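Local structure of adenylate kinase (Desulfovibrio gigas, 2XB4) at residues Met1-Phe6 against Gly79-Gly84; Ile106-Glu111 against Val201-Asp206; Ala27-Gly32 against Glu70-Lys75; Gly84-Thr89 against Leu185-Tyr190. The protein probably catalyses the reversible transfer of the terminal phosphate of ATP to AMP, giving two ADP, and carries a zinc ion in this crystal form. All coordinates share one frame; numbering follows the deposited sequence.

Contacts 1 and 2 are strand pairings in one parallel sheet, where strands 2-6 and 108-113 are neighbours and bond directly. Contact 1 lies nearer the centre and is mostly buried; contact 2 reaches the sheet's outer strand 201-206 and is only partly buried. Contact 3 packs the opposite outer strand, 27-30, against helix 61-75, nested within the loop that contact 1 closes. Contact 4 shares Gly84 with contact 1 and continues from strand 80-83 into a loop against helix 184-192. Ladders of backbone hydrogen bonds hold the first two, whereas contacts 3 and 4 are buried, smaller, and have no hydrogen bond between their segments, relying on aliphatic carbons set against one another and against carbonyl oxygens.

Contact 1 of 4, residues Met1-Phe6 against Gly79-Gly84; sequences MNILIF and GWLLDG
Gly79 CA lies 3.2 Å from Met1 O, where strand 80-83 begins its parallel course beside strand 2-6. Next comes Trp80, on the same face as Asn2 and Leu4; its chi1 of 41° swings CG back toward strand 2-6. The Asn2 amide stacks on the indole with planes 10° apart, and Asn2 CB lies over the six-membered ring, 3.6 Å from its centroid, in a CH-pi contact. Asn2 OD1 hangs over the ring face rather than accepting from NE1, and takes a weak bond from Trp80 N, while Asn2 ND2 bonds to Lys105 O. Leu4 CD1 meets the ring edge at Trp80 CZ3. Leu81 turns to the other face, its CD1 tightly pressed at 3.4 Å against Ile3 CG2 and also touching Ile5 CG2. The backbone ladder runs from Ile3 N to Trp80 O, Leu82 N to Ile3 O (2.8 Å) and Ile5 N to Leu82 O. Asp83 CB packs on Ile5 CG2, and a water donates to both Asp83 OD1 and Ile5 O; a second joins Ile5 O to Gly84 N. Apolar packing thus gives way to water and charge at the C-terminal ends of the two strands, where Asp83 forms a salt bridge with Lys13, a predicted ATP-binding residue.

Contact 2 of 4, residues Ile106-Glu111 against Val201-Asp206; sequences INFVIE and VYIELD
Asn107 O opens the pairing by accepting from Val201 N (3.1 Å), the donor standing above the carbonyl plane. Phe108 then lies alongside Val201, its CD2 3.8 Å from Val201 CB and nearly as close to Ile203 CD1. Val109 points to the other face, where its CG1, anti to the backbone N (chi1 168°), comes to 3.4 Å from Tyr202 CE1. Both its N and its O bond to strand 201-206, to Val201 O and, shorter, from Ile203 N (2.7 Å to Val109 O). Ile110 returns to the face of Phe108 and sets CG2 3.6 Å from Leu205 CD1. Glu111 continues the ladder through Ile203 O and Leu205 N. Its extended side chain crosses Tyr202 and accepts a hydrogen bond from Tyr202 OH at Glu111 OE1 (2.6 Å); OE1 lies at the edge of the Tyr202 ring, in its plane, but the hydroxyl comes from above the carboxylate plane. A water donates to both Glu111 OE1 and Glu204 OE2, which probably eases the meeting of like charges, and Lys192 forms a salt bridge with Glu204. Helix 184-192 covers the Val109, Glu111 and Tyr202 face, helix 211-222 packs on Phe108, Ile110 and Ile203, and strand 2-6 flanks strand 108-113.

Contact 3 of 4, residues Ala27-Gly32 against Glu70-Lys75; sequences AHIESG and ETLESK
In the beta-alpha-beta crossover that leads from strand 27-30 through the predicted NMP-binding region to strand 80-83, Ile29 and Ala27 pack on the last turns of helix 61-75. The helix runs nearly antiparallel to the strand, at 161°, with axes 9.8 Å apart. Ile29 does most of the touching, its CG1, CG2 and CD1 each having a different nearest partner. Ile29 and Thr71 slide past each other in opposite directions, CG2 to CG2 3.9 Å. Ile29 CG1, beside the backbone N, reaches Leu72 CD2 at 4.0 Å. The turn at chi2 (-70°) directs CD1 to Lys75 CB, 3.8 Å away. Thr71 presents its methyl because CG2 is anti to the backbone N; OG1 makes weak bonds instead, among them to Met67 O and Glu37. Two residues earlier in the strand, Ala27 CB lies 3.3 Å from the O of Lys75, one turn beyond Thr71. Lys75 thus offers its CB and backbone to the strand, while its bent side chain leads away to a salt bridge with Glu37. Strand 27-30 is an outer strand of the sheet within this chain and bonds by its backbone to strand 80-83. Helix 31-40 follows it directly, with Ile34 packing on both Ile29 and Thr71, and Leu72 reaches Trp80 on the adjacent strand.

Contact 4 of 4, residues Gly84-Thr89 against Leu185-Tyr190; sequences GFPRNT and LAAAYY
Thr89 and Ala186 meet methyl to methyl, with Thr89 CG2 3.4 Å from Ala186 CB, tighter than ordinary carbon contact. The torsion explains it: OG1 lies between the backbone N and the carbonyl carbon (chi1 46°), leaving CG2 anti to the carbonyl carbon, where it also comes within 3.8 Å of Ala187 N. The small alanines let the backbones come close, Thr89 CA and Ala187 CA being 4.7 Å apart. Ala187 CB in turn lies 3.6 Å from Asn88 O, and the ring of Pro86 approaches it more loosely, CG at 4.4 Å. A cis peptide bond precedes Pro86 in this loop, which carries Gly84, Phe85, Pro86 and Arg87, all predicted to bind AMP. Asn88 CB leads away from helix 184-192; as N-cap of helix 89-101, its OD1 accepts from Gln91 N, while ND2 bonds to Arg55 O of a neighbouring subunit. Thr184, just before segment 185-190, adds a polar link, OG1 to Arg87 O. The loop thus joins strand 80-83 to helix 89-101 and rests on helix 184-192, whose Tyr190 packs on Gln93 and Phe96, while Phe6 of strand 2-6 touches both Pro86 and Ala188.

Contact 1 of 4, residues Met1-Phe6 against Gly79-Gly84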
loop_
_atom_site.group_PDB
_atom_site.type_symbol
_atom_site.label_atom_id
_atom_site.label_comp_id
_atom_site.label_asym_id
_atom_site.label_seq_id
_atom_site.Cartn_x
_atom_site.Cartn_y
_atom_site.Cartn_z
ATOM N N MET A 1 -10.595 -36.780 -14.590
ATOM C CA MET A 1 -10.495 -36.577 -13.121
ATOM C C MET A 1 -11.101 -35.218 -12.788
ATOM O O MET A 1 -10.583 -34.195 -13.215
ATOM C CB MET A 1 -9.024 -36.577 -12.691
ATOM C CG MET A 1 -8.801 -36.751 -11.205
ATOM S SD MET A 1 -7.065 -36.313 -10.741
ATOM C CE MET A 1 -6.224 -37.914 -10.782
ATOM N N ASN A 2 -12.140 -35.229 -11.952
ATOM C CA ASN A 2 -12.842 -34.075 -11.485
ATOM C C ASN A 2 -12.716 -33.924 -9.970
ATOM O O ASN A 2 -12.952 -34.852 -9.209
ATOM C CB ASN A 2 -14.311 -34.144 -11.878
ATOM C CG ASN A 2 -14.528 -34.171 -13.413
ATOM O OD1 ASN A 2 -13.731 -33.638 -14.187
ATOM N ND2 ASN A 2 -15.621 -34.813 -13.838
ATOM N N ILE A 3 -12.261 -32.743 -9.548
ATOM C CA ILE A 3 -11.977 -32.498 -8.102
ATOM C C ILE A 3 -12.644 -31.192 -7.603
ATOM O O ILE A 3 -12.615 -30.203 -8.370
ATOM C CB ILE A 3 -10.443 -32.359 -7.932
ATOM C CG1 ILE A 3 -9.758 -33.626 -8.470
ATOM C CG2 ILE A 3 -10.099 -32.056 -6.441
ATOM C CD1 ILE A 3 -8.171 -33.657 -8.379
ATOM N N LEU A 4 -13.256 -31.182 -6.385
ATOM C CA LEU A 4 -13.748 -29.951 -5.713
ATOM C C LEU A 4 -12.708 -29.708 -4.609
ATOM O O LEU A 4 -12.292 -30.683 -3.991
ATOM C CB LEU A 4 -15.082 -30.186 -4.921
ATOM C CG LEU A 4 -16.346 -30.064 -5.751
ATOM C CD1 LEU A 4 -16.396 -31.325 -6.567
ATOM C CD2 LEU A 4 -17.552 -29.995 -4.828
ATOM N N ILE A 5 -12.252 -28.485 -4.406
ATOM C CA ILE A 5 -11.344 -28.212 -3.292
ATOM C C ILE A 5 -11.966 -27.174 -2.355
ATOM O O ILE A 5 -12.546 -26.159 -2.807
ATOM C CB ILE A 5 -9.929 -27.776 -3.821
ATOM C CG1 ILE A 5 -8.884 -27.626 -2.672
ATOM C CG2 ILE A 5 -10.017 -26.506 -4.701
ATOM C CD1 ILE A 5 -7.410 -27.605 -3.263
ATOM N N PHE A 6 -11.863 -27.433 -1.040
ATOM C CA PHE A 6 -12.315 -26.469 -0.045
ATOM C C PHE A 6 -11.138 -26.054 0.904
ATOM O O PHE A 6 -10.381 -26.909 1.411
ATOM C CB PHE A 6 -13.424 -27.088 0.849
ATOM C CG PHE A 6 -14.707 -27.465 0.111
ATOM C CD1 PHE A 6 -15.741 -26.525 -0.048
ATOM C CD2 PHE A 6 -14.850 -28.724 -0.458
ATOM C CE1 PHE A 6 -16.982 -26.878 -0.687
ATOM C CE2 PHE A 6 -16.018 -29.104 -1.125
ATOM C CZ PHE A 6 -17.103 -28.212 -1.268
ATOM N N GLY A 79 -10.875 -32.651 -17.550
ATOM C CA GLY A 79 -10.690 -32.801 -16.128
ATOM C C GLY A 79 -10.714 -31.430 -15.536
ATOM O O GLY A 79 -10.246 -30.468 -16.182
ATOM N N TRP A 80 -11.315 -31.293 -14.346
ATOM C CA TRP A 80 -11.332 -29.944 -13.762
ATOM C C TRP A 80 -11.052 -29.972 -12.268
ATOM O O TRP A 80 -11.270 -31.015 -11.575
ATOM C CB TRP A 80 -12.676 -29.235 -14.034
ATOM C CG TRP A 80 -13.965 -30.105 -13.903
ATOM C CD1 TRP A 80 -14.667 -30.680 -14.953
ATOM C CD2 TRP A 80 -14.679 -30.427 -12.718
ATOM N NE1 TRP A 80 -15.804 -31.330 -14.470
ATOM C CE2 TRP A 80 -15.849 -31.142 -13.103
ATOM C CE3 TRP A 80 -14.510 -30.087 -11.330
ATOM C CZ2 TRP A 80 -16.779 -31.600 -12.161
ATOM C CZ3 TRP A 80 -15.440 -30.510 -10.453
ATOM C CH2 TRP A 80 -16.549 -31.299 -10.848
ATOM N N LEU A 81 -10.620 -28.816 -11.754
ATOM C CA LEU A 81 -10.502 -28.562 -10.312
ATOM C C LEU A 81 -11.330 -27.332 -10.003
ATOM O O LEU A 81 -11.021 -26.231 -10.483
ATOM C CB LEU A 81 -9.040 -28.273 -9.926
ATOM C CG LEU A 81 -8.772 -27.789 -8.452
ATOM C CD1 LEU A 81 -9.057 -28.933 -7.418
ATOM C CD2 LEU A 81 -7.267 -27.304 -8.401
ATOM N N LEU A 82 -12.414 -27.523 -9.281
ATOM C CA LEU A 82 -13.395 -26.406 -8.985
ATOM C C LEU A 82 -13.110 -25.838 -7.611
ATOM O O LEU A 82 -13.129 -26.573 -6.633
ATOM C CB LEU A 82 -14.830 -27.000 -9.086
ATOM C CG LEU A 82 -15.995 -26.002 -8.856
ATOM C CD1 LEU A 82 -15.936 -24.707 -9.770
ATOM C CD2 LEU A 82 -17.388 -26.652 -8.807
ATOM N N ASP A 83 -12.834 -24.528 -7.527
ATOM C CA ASP A 83 -12.244 -23.907 -6.366
ATOM C C ASP A 83 -13.128 -22.674 -6.080
ATOM O O ASP A 83 -13.240 -21.796 -6.896
ATOM C CB ASP A 83 -10.826 -23.545 -6.797
ATOM C CG ASP A 83 -10.056 -22.788 -5.784
ATOM O OD1 ASP A 83 -10.628 -22.446 -4.739
ATOM O OD2 ASP A 83 -8.833 -22.540 -6.017
ATOM N N GLY A 84 -13.715 -22.604 -4.906
ATOM C CA GLY A 84 -14.336 -21.406 -4.400
ATOM C C GLY A 84 -15.851 -21.443 -4.502
ATOM O O GLY A 84 -16.546 -20.518 -4.049
HETATM O O HOH W 1 -12.055 -23.426 -2.496
HETATM O O HOH W 2 -14.900 -25.325 -3.741
#

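Contact 2 of 4, residues Ile106-Glu111 against Val201-Asp206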
loop_
_atom_site.group_PDB
_atom_site.type_symbol
_atom_site.label_atom_id
_atom_site.label_comp_id
_atom_site.label_asym_id
_atom_site.label_seq_id
_atom_site.Cartn_x
_atom_site.Cartn_y
_atom_site.Cartn_z
ATOM N N ILE A 106 -17.920 -36.710 -9.823
ATOM C CA ILE A 106 -16.851 -36.238 -8.909
ATOM C C ILE A 106 -15.935 -37.431 -8.575
ATOM O O ILE A 106 -16.432 -38.554 -8.303
ATOM C CB ILE A 106 -17.455 -35.751 -7.581
ATOM C CG1 ILE A 106 -18.315 -34.492 -7.780
ATOM C CG2 ILE A 106 -16.320 -35.415 -6.552
ATOM C CD1 ILE A 106 -19.443 -34.365 -6.624
ATOM N N ASN A 107 -14.624 -37.194 -8.599
ATOM C CA ASN A 107 -13.648 -38.252 -8.320
ATOM C C ASN A 107 -12.991 -38.022 -6.977
ATOM O O ASN A 107 -12.703 -38.976 -6.280
ATOM C CB ASN A 107 -12.569 -38.354 -9.429
ATOM C CG ASN A 107 -13.173 -38.703 -10.785
ATOM O OD1 ASN A 107 -13.707 -39.785 -10.967
ATOM N ND2 ASN A 107 -13.189 -37.755 -11.696
ATOM N N PHE A 108 -12.735 -36.774 -6.600
ATOM C CA PHE A 108 -12.106 -36.466 -5.345
ATOM C C PHE A 108 -12.671 -35.170 -4.775
ATOM O O PHE A 108 -12.951 -34.226 -5.520
ATOM C CB PHE A 108 -10.587 -36.266 -5.552
ATOM C CG PHE A 108 -9.858 -37.550 -5.979
ATOM C CD1 PHE A 108 -9.609 -37.834 -7.334
ATOM C CD2 PHE A 108 -9.444 -38.471 -5.016
ATOM C CE1 PHE A 108 -8.938 -39.008 -7.725
ATOM C CE2 PHE A 108 -8.782 -39.704 -5.405
ATOM C CZ PHE A 108 -8.523 -39.960 -6.755
ATOM N N VAL A 109 -12.703 -35.069 -3.455
ATOM C CA VAL A 109 -12.997 -33.764 -2.856
ATOM C C VAL A 109 -11.879 -33.565 -1.877
ATOM O O VAL A 109 -11.595 -34.458 -1.032
ATOM C CB VAL A 109 -14.399 -33.749 -2.100
ATOM C CG1 VAL A 109 -14.570 -32.470 -1.213
ATOM C CG2 VAL A 109 -15.497 -33.880 -3.093
ATOM N N ILE A 110 -11.215 -32.426 -1.981
ATOM C CA ILE A 110 -10.091 -32.132 -1.053
ATOM C C ILE A 110 -10.503 -31.046 -0.037
ATOM O O ILE A 110 -11.015 -29.988 -0.422
ATOM C CB ILE A 110 -8.905 -31.609 -1.844
ATOM C CG1 ILE A 110 -8.345 -32.741 -2.749
ATOM C CG2 ILE A 110 -7.729 -31.085 -0.900
ATOM C CD1 ILE A 110 -7.299 -32.235 -3.800
ATOM N N GLU A 111 -10.220 -31.258 1.239
ATOM C CA GLU A 111 -10.485 -30.216 2.214
ATOM C C GLU A 111 -9.187 -29.953 2.946
ATOM O O GLU A 111 -8.586 -30.889 3.499
ATOM C CB GLU A 111 -11.595 -30.637 3.198
ATOM C CG GLU A 111 -11.857 -29.580 4.274
ATOM C CD GLU A 111 -12.556 -30.128 5.566
ATOM O OE1 GLU A 111 -13.056 -31.289 5.626
ATOM O OE2 GLU A 111 -12.563 -29.358 6.541
ATOM N N VAL A 201 -13.555 -40.068 -3.460
ATOM C CA VAL A 201 -12.719 -40.120 -2.303
ATOM C C VAL A 201 -12.598 -38.709 -1.671
ATOM O O VAL A 201 -12.377 -37.751 -2.362
ATOM C CB VAL A 201 -11.331 -40.732 -2.660
ATOM C CG1 VAL A 201 -10.335 -40.552 -1.518
ATOM C CG2 VAL A 201 -11.414 -42.305 -3.121
ATOM N N TYR A 202 -12.782 -38.615 -0.350
ATOM C CA TYR A 202 -12.722 -37.333 0.349
ATOM C C TYR A 202 -11.364 -37.269 1.064
ATOM O O TYR A 202 -11.034 -38.146 1.910
ATOM C CB TYR A 202 -13.839 -37.249 1.375
ATOM C CG TYR A 202 -13.992 -35.829 2.014
ATOM C CD1 TYR A 202 -14.816 -34.875 1.422
ATOM C CD2 TYR A 202 -13.332 -35.495 3.210
ATOM C CE1 TYR A 202 -15.025 -33.622 2.005
ATOM C CE2 TYR A 202 -13.492 -34.179 3.812
ATOM C CZ TYR A 202 -14.368 -33.290 3.192
ATOM O OH TYR A 202 -14.658 -32.046 3.692
ATOM N N ILE A 203 -10.551 -36.296 0.670
ATOM C CA ILE A 203 -9.171 -36.205 1.186
ATOM C C ILE A 203 -9.117 -35.032 2.191
ATOM O O ILE A 203 -9.558 -33.943 1.851
ATOM C CB ILE A 203 -8.188 -35.954 0.045
ATOM C CG1 ILE A 203 -8.152 -37.190 -0.885
ATOM C CG2 ILE A 203 -6.672 -35.744 0.617
ATOM C CD1 ILE A 203 -7.209 -36.966 -2.139
ATOM N N GLU A 204 -8.603 -35.273 3.408
ATOM C CA GLU A 204 -8.463 -34.215 4.419
ATOM C C GLU A 204 -6.981 -33.950 4.536
ATOM O O GLU A 204 -6.194 -34.904 4.775
ATOM C CB GLU A 204 -8.973 -34.746 5.757
ATOM C CG GLU A 204 -10.508 -34.892 5.845
ATOM C CD GLU A 204 -10.919 -35.364 7.248
ATOM O OE1 GLU A 204 -10.120 -36.014 7.931
ATOM O OE2 GLU A 204 -12.012 -35.071 7.702
ATOM N N LEU A 205 -6.575 -32.718 4.287
ATOM C CA LEU A 205 -5.193 -32.302 4.377
ATOM C C LEU A 205 -4.998 -31.478 5.652
ATOM O O LEU A 205 -5.739 -30.511 5.899
ATOM C CB LEU A 205 -4.878 -31.439 3.145
ATOM C CG LEU A 205 -4.864 -32.181 1.818
ATOM C CD1 LEU A 205 -4.457 -31.143 0.652
ATOM C CD2 LEU A 205 -3.867 -33.430 1.878
ATOM N N ASP A 206 -4.025 -31.848 6.463
ATOM C CA ASP A 206 -3.715 -31.070 7.676
ATOM C C ASP A 206 -2.916 -29.861 7.260
ATOM O O ASP A 206 -1.704 -29.969 6.988
ATOM C CB ASP A 206 -2.846 -31.885 8.649
ATOM C CG ASP A 206 -2.318 -31.041 9.829
ATOM O OD1 ASP A 206 -2.742 -29.865 10.032
ATOM O OD2 ASP A 206 -1.440 -31.571 10.547
HETATM O O HOH W 3 -13.471 -32.982 7.727
#

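Contact 3 of 4, residues Ala27-Gly32 against Glu70-Lys75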
loop_
_atom_site.group_PDB
_atom_site.type_symbol
_atom_site.label_atom_id
_atom_site.label_comp_id
_atom_site.label_asym_id
_atom_site.label_seq_id
_atom_site.Cartn_x
_atom_site.Cartn_y
_atom_site.Cartn_z
ATOM N N ALA A 27 -8.213 -28.388 -15.771
ATOM C CA ALA A 27 -8.569 -26.971 -15.845
ATOM C C ALA A 27 -8.822 -26.456 -14.432
ATOM O O ALA A 27 -9.656 -27.039 -13.710
ATOM C CB ALA A 27 -9.790 -26.789 -16.632
ATOM N N HIS A 28 -8.192 -25.342 -14.031
ATOM C CA HIS A 28 -8.451 -24.841 -12.695
ATOM C C HIS A 28 -9.598 -23.854 -12.798
ATOM O O HIS A 28 -9.373 -22.785 -13.321
ATOM C CB HIS A 28 -7.202 -24.111 -12.129
ATOM C CG HIS A 28 -7.492 -23.321 -10.881
ATOM N ND1 HIS A 28 -7.809 -23.920 -9.674
ATOM C CD2 HIS A 28 -7.539 -21.979 -10.658
ATOM C CE1 HIS A 28 -8.007 -22.991 -8.759
ATOM N NE2 HIS A 28 -7.870 -21.804 -9.328
ATOM N N ILE A 29 -10.789 -24.185 -12.292
ATOM C CA ILE A 29 -11.982 -23.392 -12.464
ATOM C C ILE A 29 -12.351 -22.640 -11.167
ATOM O O ILE A 29 -12.737 -23.212 -10.165
ATOM C CB ILE A 29 -13.246 -24.306 -12.910
ATOM C CG1 ILE A 29 -12.907 -25.253 -14.062
ATOM C CG2 ILE A 29 -14.561 -23.470 -13.144
ATOM C CD1 ILE A 29 -12.675 -24.621 -15.384
ATOM N N GLU A 30 -12.271 -21.315 -11.198
ATOM C CA GLU A 30 -12.511 -20.588 -9.959
ATOM C C GLU A 30 -13.685 -19.682 -10.226
ATOM O O GLU A 30 -13.974 -19.218 -11.409
ATOM C CB GLU A 30 -11.201 -19.956 -9.436
ATOM C CG GLU A 30 -10.852 -18.675 -9.969
ATOM C CD GLU A 30 -11.586 -17.475 -9.285
ATOM O OE1 GLU A 30 -11.885 -16.590 -10.068
ATOM O OE2 GLU A 30 -11.854 -17.377 -8.039
ATOM N N SER A 31 -14.448 -19.526 -9.166
ATOM C CA SER A 31 -15.774 -18.962 -9.233
ATOM C C SER A 31 -15.718 -17.597 -9.874
ATOM O O SER A 31 -16.563 -17.256 -10.661
ATOM C CB SER A 31 -16.381 -18.953 -7.788
ATOM O OG SER A 31 -15.305 -19.249 -6.877
ATOM N N GLY A 32 -14.693 -16.808 -9.592
ATOM C CA GLY A 32 -14.531 -15.508 -10.279
ATOM C C GLY A 32 -14.396 -15.550 -11.787
ATOM O O GLY A 32 -15.026 -14.789 -12.497
ATOM N N GLU A 70 -21.963 -25.046 -17.385
ATOM C CA GLU A 70 -21.559 -24.713 -18.741
ATOM C C GLU A 70 -20.048 -24.539 -18.846
ATOM O O GLU A 70 -19.441 -24.902 -19.859
ATOM C CB GLU A 70 -22.217 -23.411 -19.258
ATOM C CG GLU A 70 -23.668 -23.669 -19.606
ATOM C CD GLU A 70 -24.327 -22.623 -20.534
ATOM O OE1 GLU A 70 -23.779 -21.490 -20.803
ATOM O OE2 GLU A 70 -25.488 -22.952 -20.947
ATOM N N THR A 71 -19.442 -23.910 -17.837
ATOM C CA THR A 71 -17.976 -23.741 -17.801
ATOM C C THR A 71 -17.238 -25.056 -17.640
ATOM O O THR A 71 -16.228 -25.326 -18.307
ATOM C CB THR A 71 -17.601 -22.711 -16.651
ATOM O OG1 THR A 71 -18.197 -21.463 -17.069
ATOM C CG2 THR A 71 -16.060 -22.462 -16.583
ATOM N N LEU A 72 -17.755 -25.900 -16.764
ATOM C CA LEU A 72 -17.173 -27.247 -16.562
ATOM C C LEU A 72 -17.189 -28.084 -17.841
ATOM O O LEU A 72 -16.221 -28.795 -18.145
ATOM C CB LEU A 72 -17.905 -27.947 -15.443
ATOM C CG LEU A 72 -17.772 -27.394 -14.031
ATOM C CD1 LEU A 72 -18.689 -28.256 -13.077
ATOM C CD2 LEU A 72 -16.277 -27.262 -13.495
ATOM N N GLU A 73 -18.283 -27.977 -18.603
ATOM C CA GLU A 73 -18.440 -28.671 -19.897
ATOM C C GLU A 73 -17.501 -28.161 -20.960
ATOM O O GLU A 73 -17.028 -28.924 -21.814
ATOM C CB GLU A 73 -19.833 -28.513 -20.438
ATOM C CG GLU A 73 -20.789 -29.412 -19.757
ATOM C CD GLU A 73 -22.220 -29.254 -20.263
ATOM O OE1 GLU A 73 -22.621 -28.113 -20.672
ATOM O OE2 GLU A 73 -22.931 -30.291 -20.260
ATOM N N SER A 74 -17.280 -26.866 -20.922
ATOM C CA SER A 74 -16.558 -26.137 -21.949
ATOM C C SER A 74 -15.012 -26.136 -21.662
ATOM O O SER A 74 -14.228 -26.552 -22.507
ATOM C CB SER A 74 -17.147 -24.718 -21.953
ATOM O OG SER A 74 -16.262 -23.802 -22.534
ATOM N N LYS A 75 -14.603 -25.665 -20.490
ATOM C CA LYS A 75 -13.175 -25.565 -20.119
ATOM C C LYS A 75 -12.668 -26.853 -19.453
ATOM O O LYS A 75 -11.466 -27.129 -19.456
ATOM C CB LYS A 75 -12.903 -24.375 -19.185
ATOM C CG LYS A 75 -13.193 -22.996 -19.728
ATOM C CD LYS A 75 -12.269 -22.637 -20.901
ATOM C CE LYS A 75 -12.627 -21.269 -21.556
ATOM N NZ LYS A 75 -14.092 -20.911 -21.369
#

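Contact 4 of 4, residues Gly84-Thr89 against Leu185-Tyr190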
loop_
_atom_site.group_PDB
_atom_site.type_symbol
_atom_site.label_atom_id
_atom_site.label_comp_id
_atom_site.label_asym_id
_atom_site.label_seq_id
_atom_site.Cartn_x
_atom_site.Cartn_y
_atom_site.Cartn_z
ATOM N N GLY A 84 -13.715 -22.604 -4.906
ATOM C CA GLY A 84 -14.336 -21.406 -4.400
ATOM C C GLY A 84 -15.851 -21.443 -4.502
ATOM O O GLY A 84 -16.546 -20.518 -4.049
ATOM N N PHE A 85 -16.355 -22.511 -5.117
ATOM C CA PHE A 85 -17.815 -22.739 -5.226
ATOM C C PHE A 85 -17.979 -24.244 -5.018
ATOM O O PHE A 85 -17.229 -25.000 -5.640
ATOM C CB PHE A 85 -18.327 -22.307 -6.611
ATOM C CG PHE A 85 -19.751 -22.407 -6.749
ATOM C CD1 PHE A 85 -20.301 -23.624 -7.025
ATOM C CD2 PHE A 85 -20.587 -21.319 -6.512
ATOM C CE1 PHE A 85 -21.639 -23.772 -7.132
ATOM C CE2 PHE A 85 -21.987 -21.443 -6.600
ATOM C CZ PHE A 85 -22.532 -22.670 -6.922
ATOM N N PRO A 86 -18.954 -24.699 -4.186
ATOM C CA PRO A 86 -20.031 -23.955 -3.525
ATOM C C PRO A 86 -19.568 -23.329 -2.210
ATOM O O PRO A 86 -18.595 -23.804 -1.595
ATOM C CB PRO A 86 -21.102 -25.048 -3.280
ATOM C CG PRO A 86 -20.244 -26.309 -3.104
ATOM C CD PRO A 86 -19.062 -26.163 -3.978
ATOM N N ARG A 87 -20.305 -22.348 -1.736
ATOM C CA ARG A 87 -19.960 -21.755 -0.434
ATOM C C ARG A 87 -20.949 -22.106 0.688
ATOM O O ARG A 87 -20.686 -21.845 1.895
ATOM C CB ARG A 87 -19.927 -20.222 -0.549
ATOM C CG ARG A 87 -18.705 -19.705 -1.395
ATOM C CD ARG A 87 -18.815 -18.162 -1.310
ATOM N NE ARG A 87 -17.898 -17.595 -0.293
ATOM C CZ ARG A 87 -18.053 -16.357 0.242
ATOM N NH1 ARG A 87 -19.145 -15.612 -0.123
ATOM N NH2 ARG A 87 -17.151 -15.842 1.114
ATOM N N ASN A 88 -22.112 -22.612 0.305
ATOM C CA ASN A 88 -23.105 -22.929 1.343
ATOM C C ASN A 88 -23.821 -24.233 0.935
ATOM O O ASN A 88 -23.600 -24.759 -0.184
ATOM C CB ASN A 88 -24.074 -21.715 1.565
ATOM C CG ASN A 88 -24.892 -21.320 0.282
ATOM O OD1 ASN A 88 -25.357 -22.162 -0.457
ATOM N ND2 ASN A 88 -25.067 -20.007 0.046
ATOM N N THR A 89 -24.690 -24.721 1.815
ATOM C CA THR A 89 -25.314 -26.040 1.615
ATOM C C THR A 89 -26.334 -26.079 0.489
ATOM O O THR A 89 -26.436 -27.112 -0.242
ATOM C CB THR A 89 -25.915 -26.614 2.917
ATOM O OG1 THR A 89 -26.653 -25.570 3.557
ATOM C CG2 THR A 89 -24.797 -27.008 3.865
ATOM N N LEU A 185 -17.956 -25.049 5.468
ATOM C CA LEU A 185 -17.715 -26.327 6.097
ATOM C C LEU A 185 -18.935 -27.256 6.019
ATOM O O LEU A 185 -18.728 -28.483 5.836
ATOM C CB LEU A 185 -17.273 -26.189 7.616
ATOM C CG LEU A 185 -15.798 -25.853 7.931
ATOM C CD1 LEU A 185 -15.612 -25.979 9.477
ATOM C CD2 LEU A 185 -14.819 -26.848 7.177
ATOM N N ALA A 186 -20.158 -26.734 6.257
ATOM C CA ALA A 186 -21.357 -27.604 6.123
ATOM C C ALA A 186 -21.411 -28.134 4.649
ATOM O O ALA A 186 -21.755 -29.295 4.455
ATOM C CB ALA A 186 -22.602 -26.826 6.489
ATOM N N ALA A 187 -21.050 -27.293 3.659
ATOM C CA ALA A 187 -21.037 -27.762 2.271
ATOM C C ALA A 187 -20.016 -28.894 2.051
ATOM O O ALA A 187 -20.342 -29.949 1.399
ATOM C CB ALA A 187 -20.800 -26.602 1.257
ATOM N N ALA A 188 -18.788 -28.670 2.529
ATOM C CA ALA A 188 -17.719 -29.704 2.440
ATOM C C ALA A 188 -18.182 -31.025 3.093
ATOM O O ALA A 188 -18.022 -32.110 2.519
ATOM C CB ALA A 188 -16.447 -29.209 3.155
ATOM N N TYR A 189 -18.793 -30.931 4.289
ATOM C CA TYR A 189 -19.280 -32.111 4.994
ATOM C C TYR A 189 -20.455 -32.833 4.305
ATOM O O TYR A 189 -20.604 -34.020 4.463
ATOM C CB TYR A 189 -19.656 -31.805 6.477
ATOM C CG TYR A 189 -18.563 -31.210 7.313
ATOM C CD1 TYR A 189 -17.194 -31.331 6.948
ATOM C CD2 TYR A 189 -18.875 -30.579 8.531
ATOM C CE1 TYR A 189 -16.185 -30.731 7.748
ATOM C CE2 TYR A 189 -17.881 -30.050 9.358
ATOM C CZ TYR A 189 -16.563 -30.127 8.993
ATOM O OH TYR A 189 -15.601 -29.524 9.820
ATOM N N TYR A 190 -21.293 -32.101 3.595
ATOM C CA TYR A 190 -22.318 -32.692 2.779
ATOM C C TYR A 190 -21.656 -33.625 1.740
ATOM O O TYR A 190 -22.134 -34.779 1.527
ATOM C CB TYR A 190 -23.112 -31.568 2.150
ATOM C CG TYR A 190 -23.941 -31.965 0.984
ATOM C CD1 TYR A 190 -25.207 -32.625 1.164
ATOM C CD2 TYR A 190 -23.556 -31.624 -0.316
ATOM C CE1 TYR A 190 -25.970 -32.933 0.066
ATOM C CE2 TYR A 190 -24.385 -31.989 -1.453
ATOM C CZ TYR A 190 -25.542 -32.612 -1.223
ATOM O OH TYR A 190 -26.371 -32.955 -2.252
#